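Local coordinates for protein probable amidase (Thermus thermophilus, PDB 2DC0) that belongs to the amidase family and has an alpha/beta fold built round a large mixed beta sheet flanked by helices, at residues R27-L37 against G150-I159; L353-P361 against H377-F388. All coordinates share one frame; numbering follows the deposited sequence.

Interaction 1: residues R27-L37 against G150-I159; sequences RAKAFQDRNAL and GSAVAVALGI
R27 reaches across to the C-terminal end of helix 149-157 and holds the carbonyl oxygen of L157 side-on with two nitrogens. NE lies 2.7 Å from L157 O in a fairly straight bond (157° at the hydrogen), nearly in line with the C=O. NH2, 3.0 Å from the same L157 O, makes a more bent bond from above the carbonyl plane. The oxygen is in the guanidinium plane. Bends at chi2 (-69°) and chi3 (-67°) turn the NE/NH2 edge toward the helix end, where G158, with positive phi, closes a Schellman motif.

F31 lies over one face of the R27 guanidinium, offset toward its rim, and its own ring has L157 over a face: CD2 stands 4.1 Å from the F31 ring centroid, almost on the normal, a CH-pi contact, while L157 CD1 packs 3.6 Å from F31 CB. R34 crosses L157 at about a right angle, touching CD1 with CG; its guanidinium bonds N136 O and A137 O.

I159 packs on the A28 side of the contact, CG2 lying 3.8 Å from A28 CB and also meeting L37 CD1. Near the start of helix 149-157 G150 CA is 3.4 Å from A36 O, with A36 CB against V153 CG1.

The contact thus packs the end of helix 17-30, and the turn leading into edge strand 37-40, against helix 149-157, whose S151 and V155 touch L209 of strand 206-210.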
loop_
_atom_site.group_PDB
_atom_site.type_symbol
_atom_site.label_atom_id
_atom_site.label_comp_id
_atom_site.label_asym_id
_atom_site.label_seq_id
_atom_site.Cartn_x
_atom_site.Cartn_y
_atom_site.Cartn_z
ATOM N N ARG A 27 0.971 -8.996 42.058
ATOM C CA ARG A 27 1.132 -7.686 41.441
ATOM C C ARG A 27 -0.227 -7.105 41.063
ATOM O O ARG A 27 -0.465 -5.909 41.230
ATOM C CB ARG A 27 2.013 -7.788 40.192
ATOM C CG ARG A 27 3.417 -8.334 40.440
ATOM C CD ARG A 27 4.275 -7.362 41.236
ATOM N NE ARG A 27 4.568 -6.145 40.480
ATOM C CZ ARG A 27 5.258 -5.114 40.963
ATOM N NH1 ARG A 27 5.731 -5.148 42.206
ATOM N NH2 ARG A 27 5.475 -4.048 40.202
ATOM N N ALA A 28 -1.120 -7.950 40.555
ATOM C CA ALA A 28 -2.453 -7.494 40.165
ATOM C C ALA A 28 -3.183 -6.972 41.390
ATOM O O ALA A 28 -3.862 -5.949 41.338
ATOM C CB ALA A 28 -3.245 -8.641 39.535
ATOM N N LYS A 29 -3.043 -7.685 42.501
ATOM C CA LYS A 29 -3.696 -7.272 43.730
ATOM C C LYS A 29 -3.080 -5.978 44.260
ATOM O O LYS A 29 -3.799 -5.051 44.627
ATOM C CB LYS A 29 -3.579 -8.376 44.777
ATOM C CG LYS A 29 -4.362 -8.116 46.058
ATOM C CD LYS A 29 -5.129 -9.371 46.469
ATOM C CE LYS A 29 -4.202 -10.581 46.532
ATOM N NZ LYS A 29 -4.922 -11.888 46.403
ATOM N N ALA A 30 -1.753 -5.909 44.276
ATOM C CA ALA A 30 -1.044 -4.735 44.782
ATOM C C ALA A 30 -1.331 -3.437 44.027
ATOM O O ALA A 30 -1.446 -2.372 44.637
ATOM C CB ALA A 30 0.458 -5.003 44.787
ATOM N N PHE A 31 -1.439 -3.527 42.704
ATOM C CA PHE A 31 -1.693 -2.364 41.857
ATOM C C PHE A 31 -3.089 -2.392 41.261
ATOM O O PHE A 31 -3.331 -1.857 40.176
ATOM C CB PHE A 31 -0.651 -2.309 40.735
ATOM C CG PHE A 31 0.713 -1.903 41.206
ATOM C CD1 PHE A 31 1.034 -0.556 41.362
ATOM C CD2 PHE A 31 1.664 -2.866 41.547
ATOM C CE1 PHE A 31 2.276 -0.172 41.852
ATOM C CE2 PHE A 31 2.907 -2.493 42.038
ATOM C CZ PHE A 31 3.218 -1.142 42.193
ATOM N N GLN A 32 -4.009 -3.021 41.980
ATOM C CA GLN A 32 -5.386 -3.138 41.529
ATOM C C GLN A 32 -6.013 -1.784 41.195
ATOM O O GLN A 32 -6.815 -1.683 40.267
ATOM C CB GLN A 32 -6.209 -3.844 42.604
ATOM C CG GLN A 32 -7.637 -4.133 42.211
ATOM C CD GLN A 32 -8.310 -5.071 43.191
ATOM O OE1 GLN A 32 -8.298 -4.836 44.402
ATOM N NE2 GLN A 32 -8.896 -6.146 42.674
ATOM N N ASP A 33 -5.634 -0.745 41.938
ATOM C CA ASP A 33 -6.193 0.579 41.701
ATOM C C ASP A 33 -5.807 1.171 40.343
ATOM O O ASP A 33 -6.420 2.138 39.890
ATOM C CB ASP A 33 -5.816 1.531 42.845
ATOM C CG ASP A 33 -6.469 1.133 44.171
ATOM O OD1 ASP A 33 -7.560 0.520 44.133
ATOM O OD2 ASP A 33 -5.907 1.434 45.248
ATOM N N ARG A 34 -4.801 0.596 39.689
ATOM C CA ARG A 34 -4.410 1.075 38.369
ATOM C C ARG A 34 -5.492 0.677 37.356
ATOM O O ARG A 34 -5.543 1.203 36.245
ATOM C CB ARG A 34 -3.048 0.499 37.967
ATOM C CG ARG A 34 -1.876 1.084 38.742
ATOM C CD ARG A 34 -1.801 2.596 38.552
ATOM N NE ARG A 34 -0.449 3.113 38.751
ATOM C CZ ARG A 34 0.142 3.262 39.935
ATOM N NH1 ARG A 34 -0.494 2.937 41.048
ATOM N NH2 ARG A 34 1.376 3.740 40.008
ATOM N N ASN A 35 -6.344 -0.267 37.755
ATOM C CA ASN A 35 -7.471 -0.728 36.942
ATOM C C ASN A 35 -7.082 -1.271 35.568
ATOM O O ASN A 35 -7.768 -1.031 34.575
ATOM C CB ASN A 35 -8.480 0.426 36.810
ATOM C CG ASN A 35 -9.841 -0.028 36.315
ATOM O OD1 ASN A 35 -10.346 -1.075 36.720
ATOM N ND2 ASN A 35 -10.452 0.776 35.446
ATOM N N ALA A 36 -5.995 -2.032 35.521
ATOM C CA ALA A 36 -5.511 -2.594 34.264
ATOM C C ALA A 36 -6.285 -3.805 33.756
ATOM O O ALA A 36 -6.284 -4.085 32.556
ATOM C CB ALA A 36 -4.028 -2.960 34.399
ATOM N N LEU A 37 -6.948 -4.525 34.654
ATOM C CA LEU A 37 -7.664 -5.731 34.250
ATOM C C LEU A 37 -9.174 -5.602 34.099
ATOM O O LEU A 37 -9.852 -5.042 34.959
ATOM C CB LEU A 37 -7.337 -6.864 35.228
ATOM C CG LEU A 37 -5.835 -7.119 35.433
ATOM C CD1 LEU A 37 -5.632 -8.380 36.272
ATOM C CD2 LEU A 37 -5.155 -7.284 34.073
ATOM N N GLY A 150 -4.689 -1.058 29.354
ATOM C CA GLY A 150 -4.560 -2.044 30.405
ATOM C C GLY A 150 -3.426 -3.002 30.112
ATOM O O GLY A 150 -2.708 -3.400 31.020
ATOM N N SER A 151 -3.258 -3.377 28.848
ATOM C CA SER A 151 -2.191 -4.300 28.482
ATOM C C SER A 151 -0.804 -3.732 28.751
ATOM O O SER A 151 0.066 -4.431 29.267
ATOM C CB SER A 151 -2.299 -4.699 27.007
ATOM O OG SER A 151 -3.381 -5.583 26.793
ATOM N N ALA A 152 -0.593 -2.466 28.400
ATOM C CA ALA A 152 0.702 -1.835 28.610
ATOM C C ALA A 152 1.000 -1.681 30.107
ATOM O O ALA A 152 2.112 -1.949 30.559
ATOM C CB ALA A 152 0.737 -0.468 27.920
ATOM N N VAL A 153 0.002 -1.252 30.868
ATOM C CA VAL A 153 0.166 -1.067 32.303
ATOM C C VAL A 153 0.428 -2.405 32.994
ATOM O O VAL A 153 1.261 -2.493 33.904
ATOM C CB VAL A 153 -1.090 -0.407 32.921
ATOM C CG1 VAL A 153 -0.969 -0.353 34.442
ATOM C CG2 VAL A 153 -1.258 0.999 32.358
ATOM N N ALA A 154 -0.279 -3.448 32.562
ATOM C CA ALA A 154 -0.095 -4.775 33.146
ATOM C C ALA A 154 1.350 -5.232 32.941
ATOM O O ALA A 154 2.014 -5.682 33.879
ATOM C CB ALA A 154 -1.063 -5.770 32.501
ATOM N N VAL A 155 1.836 -5.100 31.709
ATOM C CA VAL A 155 3.206 -5.492 31.374
ATOM C C VAL A 155 4.226 -4.656 32.152
ATOM O O VAL A 155 5.228 -5.179 32.647
ATOM C CB VAL A 155 3.470 -5.342 29.849
ATOM C CG1 VAL A 155 4.941 -5.605 29.528
ATOM C CG2 VAL A 155 2.589 -6.321 29.084
ATOM N N ALA A 156 3.964 -3.360 32.270
ATOM C CA ALA A 156 4.869 -2.475 32.994
ATOM C C ALA A 156 4.958 -2.828 34.479
ATOM O O ALA A 156 6.024 -2.729 35.083
ATOM C CB ALA A 156 4.418 -1.032 32.838
ATOM N N LEU A 157 3.837 -3.252 35.055
ATOM C CA LEU A 157 3.769 -3.583 36.471
ATOM C C LEU A 157 4.043 -5.049 36.811
ATOM O O LEU A 157 4.042 -5.428 37.980
ATOM C CB LEU A 157 2.395 -3.165 37.026
ATOM C CG LEU A 157 2.110 -1.655 36.972
ATOM C CD1 LEU A 157 0.716 -1.349 37.492
ATOM C CD2 LEU A 157 3.156 -0.936 37.803
ATOM N N GLY A 158 4.280 -5.874 35.797
ATOM C CA GLY A 158 4.553 -7.276 36.053
ATOM C C GLY A 158 3.306 -8.124 36.222
ATOM O O GLY A 158 3.379 -9.248 36.714
ATOM N N ILE A 159 2.152 -7.587 35.838
ATOM C CA ILE A 159 0.901 -8.339 35.926
ATOM C C ILE A 159 0.880 -9.165 34.645
ATOM O O ILE A 159 0.214 -8.821 33.662
ATOM C CB ILE A 159 -0.316 -7.393 35.981
ATOM C CG1 ILE A 159 -0.161 -6.421 37.160
ATOM C CG2 ILE A 159 -1.597 -8.200 36.140
ATOM C CD1 ILE A 159 -1.095 -5.213 37.126
#

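Interaction 2: residues L353-P361 against H377-F388; sequences LPVQPLPAP and HREAFITLTLPF
F381 and P357 form the centre of a largely apolar contact, with no direct hydrogen bond assigned between the segments. Over one face of the F381 ring lies P357 CG, 4.3 Å from the centroid and 21° off the normal, a CH-pi contact displaced toward the rim. L358 O approaches the same ring at its edge, in plane, 3.6 Å from F381 CE1. With chi1 at -73°, CG of F381 stands anti to its carbonyl carbon, and the ring extends along the proline-rich loop as far as P361, whose CD is 3.8 Å from F381 CZ. P361 CG also meets the rim of the H377 imidazole, whose NE2 bonds Q143; F381 CD2 lies over the face of that imidazole.

Aliphatic packing continues along the loop. L384 CD1 presses on the backbone at the Q356-P357 junction, 3.5 Å from P357 N, and also meets P357 CD. The methyls V355 CG2 and T385 CG2 touch at 3.6 Å, whereas T385 OG1 bonds G169 O. At the strand end, L353 CD1 comes to the edge of the F388 ring, 3.9 Å from CE2.

The polar link is a water that donates to V355 O and to F381 O, each oxygen 2.7 Å from it, bridging two buried carbonyls.

Helix 377-382 and the turn after it, 383-385, lie along the loop leaving strand 350-354, while F388 of helix 386-390 reaches L353 at the strand's end. Strand 406-413 adjoins L353 and V355 through Q411, and F178 of helix 173-179 meets the F381 ring with planes about 75° apart.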
loop_
_atom_site.group_PDB
_atom_site.type_symbol
_atom_site.label_atom_id
_atom_site.label_comp_id
_atom_site.label_asym_id
_atom_site.label_seq_id
_atom_site.Cartn_x
_atom_site.Cartn_y
_atom_site.Cartn_z
ATOM N N LEU A 353 11.712 8.482 15.107
ATOM C CA LEU A 353 10.928 9.642 15.531
ATOM C C LEU A 353 10.232 9.268 16.832
ATOM O O LEU A 353 9.906 8.105 17.052
ATOM C CB LEU A 353 9.876 10.019 14.481
ATOM C CG LEU A 353 8.766 9.001 14.190
ATOM C CD1 LEU A 353 7.481 9.725 13.756
ATOM C CD2 LEU A 353 9.238 8.050 13.104
ATOM N N PRO A 354 10.002 10.244 17.716
ATOM C CA PRO A 354 9.333 9.941 18.981
ATOM C C PRO A 354 7.965 9.314 18.723
ATOM O O PRO A 354 7.363 9.524 17.666
ATOM C CB PRO A 354 9.210 11.310 19.642
ATOM C CG PRO A 354 10.392 12.041 19.117
ATOM C CD PRO A 354 10.373 11.666 17.651
ATOM N N VAL A 355 7.474 8.549 19.689
ATOM C CA VAL A 355 6.173 7.915 19.547
ATOM C C VAL A 355 5.109 8.836 20.146
ATOM O O VAL A 355 3.913 8.639 19.934
ATOM C CB VAL A 355 6.133 6.554 20.272
ATOM C CG1 VAL A 355 6.043 6.759 21.774
ATOM C CG2 VAL A 355 4.958 5.734 19.764
ATOM N N GLN A 356 5.566 9.848 20.884
ATOM C CA GLN A 356 4.693 10.813 21.546
ATOM C C GLN A 356 5.397 12.180 21.595
ATOM O O GLN A 356 6.630 12.252 21.626
ATOM C CB GLN A 356 4.408 10.332 22.973
ATOM C CG GLN A 356 5.694 10.125 23.775
ATOM C CD GLN A 356 5.504 9.267 25.002
ATOM O OE1 GLN A 356 4.993 9.718 26.031
ATOM N NE2 GLN A 356 5.901 8.014 24.896
ATOM N N PRO A 357 4.628 13.278 21.602
ATOM C CA PRO A 357 5.221 14.621 21.651
ATOM C C PRO A 357 5.505 15.091 23.070
ATOM O O PRO A 357 6.271 16.033 23.281
ATOM C CB PRO A 357 4.158 15.483 20.990
ATOM C CG PRO A 357 2.887 14.838 21.507
ATOM C CD PRO A 357 3.185 13.360 21.302
ATOM N N LEU A 358 4.887 14.415 24.030
ATOM C CA LEU A 358 5.008 14.765 25.438
ATOM C C LEU A 358 4.818 13.532 26.316
ATOM O O LEU A 358 4.315 12.503 25.859
ATOM C CB LEU A 358 3.899 15.764 25.803
ATOM C CG LEU A 358 3.785 17.095 25.048
ATOM C CD1 LEU A 358 2.334 17.542 25.035
ATOM C CD2 LEU A 358 4.678 18.134 25.703
ATOM N N PRO A 359 5.232 13.617 27.592
ATOM C CA PRO A 359 5.039 12.459 28.466
ATOM C C PRO A 359 3.536 12.358 28.704
ATOM O O PRO A 359 2.797 13.304 28.419
ATOM C CB PRO A 359 5.811 12.844 29.728
ATOM C CG PRO A 359 5.695 14.347 29.742
ATOM C CD PRO A 359 5.947 14.697 28.294
ATOM N N ALA A 360 3.082 11.212 29.201
ATOM C CA ALA A 360 1.659 11.012 29.474
ATOM C C ALA A 360 1.130 12.172 30.313
ATOM O O ALA A 360 1.668 12.479 31.372
ATOM C CB ALA A 360 1.455 9.690 30.209
ATOM N N PRO A 361 0.061 12.834 29.846
ATOM C CA PRO A 361 -0.521 13.966 30.576
ATOM C C PRO A 361 -1.557 13.569 31.635
ATOM O O PRO A 361 -2.018 12.426 31.677
ATOM C CB PRO A 361 -1.142 14.794 29.460
ATOM C CG PRO A 361 -1.664 13.748 28.544
ATOM C CD PRO A 361 -0.564 12.683 28.517
ATOM N N HIS A 377 -5.616 17.315 22.158
ATOM C CA HIS A 377 -4.960 16.088 22.607
ATOM C C HIS A 377 -4.875 15.001 21.536
ATOM O O HIS A 377 -3.797 14.464 21.275
ATOM C CB HIS A 377 -5.690 15.539 23.841
ATOM C CG HIS A 377 -5.076 14.296 24.420
ATOM N ND1 HIS A 377 -5.122 13.073 23.783
ATOM C CD2 HIS A 377 -4.422 14.087 25.587
ATOM C CE1 HIS A 377 -4.524 12.165 24.535
ATOM N NE2 HIS A 377 -4.090 12.754 25.634
ATOM N N ARG A 378 -6.005 14.676 20.917
ATOM C CA ARG A 378 -6.031 13.635 19.897
ATOM C C ARG A 378 -5.046 13.871 18.764
ATOM O O ARG A 378 -4.215 13.013 18.475
ATOM C CB ARG A 378 -7.441 13.470 19.316
ATOM C CG ARG A 378 -7.522 12.413 18.207
ATOM C CD ARG A 378 -8.964 12.023 17.882
ATOM N NE ARG A 378 -9.025 10.922 16.924
ATOM C CZ ARG A 378 -8.965 11.069 15.603
ATOM N NH1 ARG A 378 -8.851 12.273 15.065
ATOM N NH2 ARG A 378 -9.007 10.008 14.813
ATOM N N GLU A 379 -5.130 15.035 18.128
ATOM C CA GLU A 379 -4.243 15.332 17.014
ATOM C C GLU A 379 -2.777 15.384 17.436
ATOM O O GLU A 379 -1.899 14.989 16.674
ATOM C CB GLU A 379 -4.659 16.645 16.327
ATOM C CG GLU A 379 -3.807 17.002 15.105
ATOM C CD GLU A 379 -4.478 18.009 14.178
ATOM O OE1 GLU A 379 -5.089 18.976 14.681
ATOM O OE2 GLU A 379 -4.379 17.842 12.943
ATOM N N ALA A 380 -2.503 15.856 18.647
ATOM C CA ALA A 380 -1.120 15.914 19.111
ATOM C C ALA A 380 -0.538 14.513 19.351
ATOM O O ALA A 380 0.612 14.245 18.991
ATOM C CB ALA A 380 -1.027 16.736 20.396
ATOM N N PHE A 381 -1.342 13.621 19.927
ATOM C CA PHE A 381 -0.903 12.264 20.267
ATOM C C PHE A 381 -1.189 11.125 19.295
ATOM O O PHE A 381 -0.813 9.983 19.562
ATOM C CB PHE A 381 -1.479 11.858 21.621
ATOM C CG PHE A 381 -0.827 12.535 22.785
ATOM C CD1 PHE A 381 0.403 12.094 23.260
ATOM C CD2 PHE A 381 -1.451 13.603 23.420
ATOM C CE1 PHE A 381 1.005 12.707 24.357
ATOM C CE2 PHE A 381 -0.862 14.224 24.516
ATOM C CZ PHE A 381 0.369 13.775 24.988
ATOM N N ILE A 382 -1.891 11.352 18.215
ATOM C CA ILE A 382 -2.127 10.323 17.211
ATOM C C ILE A 382 -1.395 10.602 15.896
ATOM O O ILE A 382 -1.055 9.679 15.153
ATOM C CB ILE A 382 -3.655 10.157 16.959
ATOM C CG1 ILE A 382 -3.962 8.739 16.492
ATOM C CG2 ILE A 382 -4.136 11.168 15.929
ATOM C CD1 ILE A 382 -3.787 7.696 17.563
ATOM N N THR A 383 -1.127 11.875 15.624
ATOM C CA THR A 383 -0.454 12.258 14.384
ATOM C C THR A 383 0.909 11.606 14.159
ATOM O O THR A 383 1.252 11.266 13.026
ATOM C CB THR A 383 -0.271 13.790 14.299
ATOM O OG1 THR A 383 -1.548 14.432 14.411
ATOM C CG2 THR A 383 0.353 14.178 12.967
ATOM N N LEU A 384 1.717 11.402 15.225
ATOM C CA LEU A 384 3.042 10.796 15.124
ATOM C C LEU A 384 3.021 9.304 14.790
ATOM O O LEU A 384 3.936 8.786 14.149
ATOM C CB LEU A 384 3.809 10.996 16.432
ATOM C CG LEU A 384 4.076 12.453 16.808
ATOM C CD1 LEU A 384 4.775 12.512 18.152
ATOM C CD2 LEU A 384 4.908 13.121 15.727
ATOM N N THR A 385 1.975 8.615 15.216
ATOM C CA THR A 385 1.884 7.181 14.985
ATOM C C THR A 385 1.007 6.710 13.829
ATOM O O THR A 385 1.354 5.755 13.131
ATOM C CB THR A 385 1.401 6.475 16.260
ATOM O OG1 THR A 385 0.225 7.134 16.753
ATOM C CG2 THR A 385 2.483 6.523 17.336
ATOM N N LEU A 386 -0.115 7.379 13.606
ATOM C CA LEU A 386 -1.046 6.941 12.573
ATOM C C LEU A 386 -0.549 6.675 11.144
ATOM O O LEU A 386 -1.074 5.796 10.468
ATOM C CB LEU A 386 -2.254 7.898 12.540
ATOM C CG LEU A 386 -2.104 9.349 12.052
ATOM C CD1 LEU A 386 -2.055 9.371 10.534
ATOM C CD2 LEU A 386 -3.310 10.175 12.543
ATOM N N PRO A 387 0.474 7.405 10.668
ATOM C CA PRO A 387 0.935 7.150 9.296
ATOM C C PRO A 387 1.409 5.724 9.036
ATOM O O PRO A 387 1.118 5.139 7.994
ATOM C CB PRO A 387 2.079 8.153 9.118
ATOM C CG PRO A 387 1.731 9.257 10.082
ATOM C CD PRO A 387 1.267 8.480 11.289
ATOM N N PHE A 388 2.127 5.162 9.999
ATOM C CA PHE A 388 2.699 3.834 9.850
ATOM C C PHE A 388 1.705 2.680 9.964
ATOM O O PHE A 388 1.909 1.622 9.362
ATOM C CB PHE A 388 3.863 3.735 10.833
ATOM C CG PHE A 388 4.713 4.973 10.829
ATOM C CD1 PHE A 388 5.411 5.338 9.677
ATOM C CD2 PHE A 388 4.703 5.849 11.910
ATOM C CE1 PHE A 388 6.077 6.559 9.596
ATOM C CE2 PHE A 388 5.364 7.077 11.842
ATOM C CZ PHE A 388 6.052 7.435 10.682
HETATM O O HOH W 1 1.715 10.032 20.624
#

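Overall arrangement
Interaction 1 closes before interaction 2 opens, so the two follow in series along the chain. Their centres are 23 Å apart and their nearest atoms about 9 Å, which excludes direct touching. Both border the same mixed sheet: the 27-37 segment enters its edge strand 37-40, whereas 353-361 leaves strand 350-354, two strands from the other edge, 270-273. Helix 173-179 touches both: N179 meets V153 of interaction 1 and F178 meets F381 of interaction 2. N136 takes a hydrogen bond from R34 and packs against A360, a residue of segment 353-361. The contacts are thus separate packing sites of one amidase fold, one at an edge strand and one further in from the opposite edge.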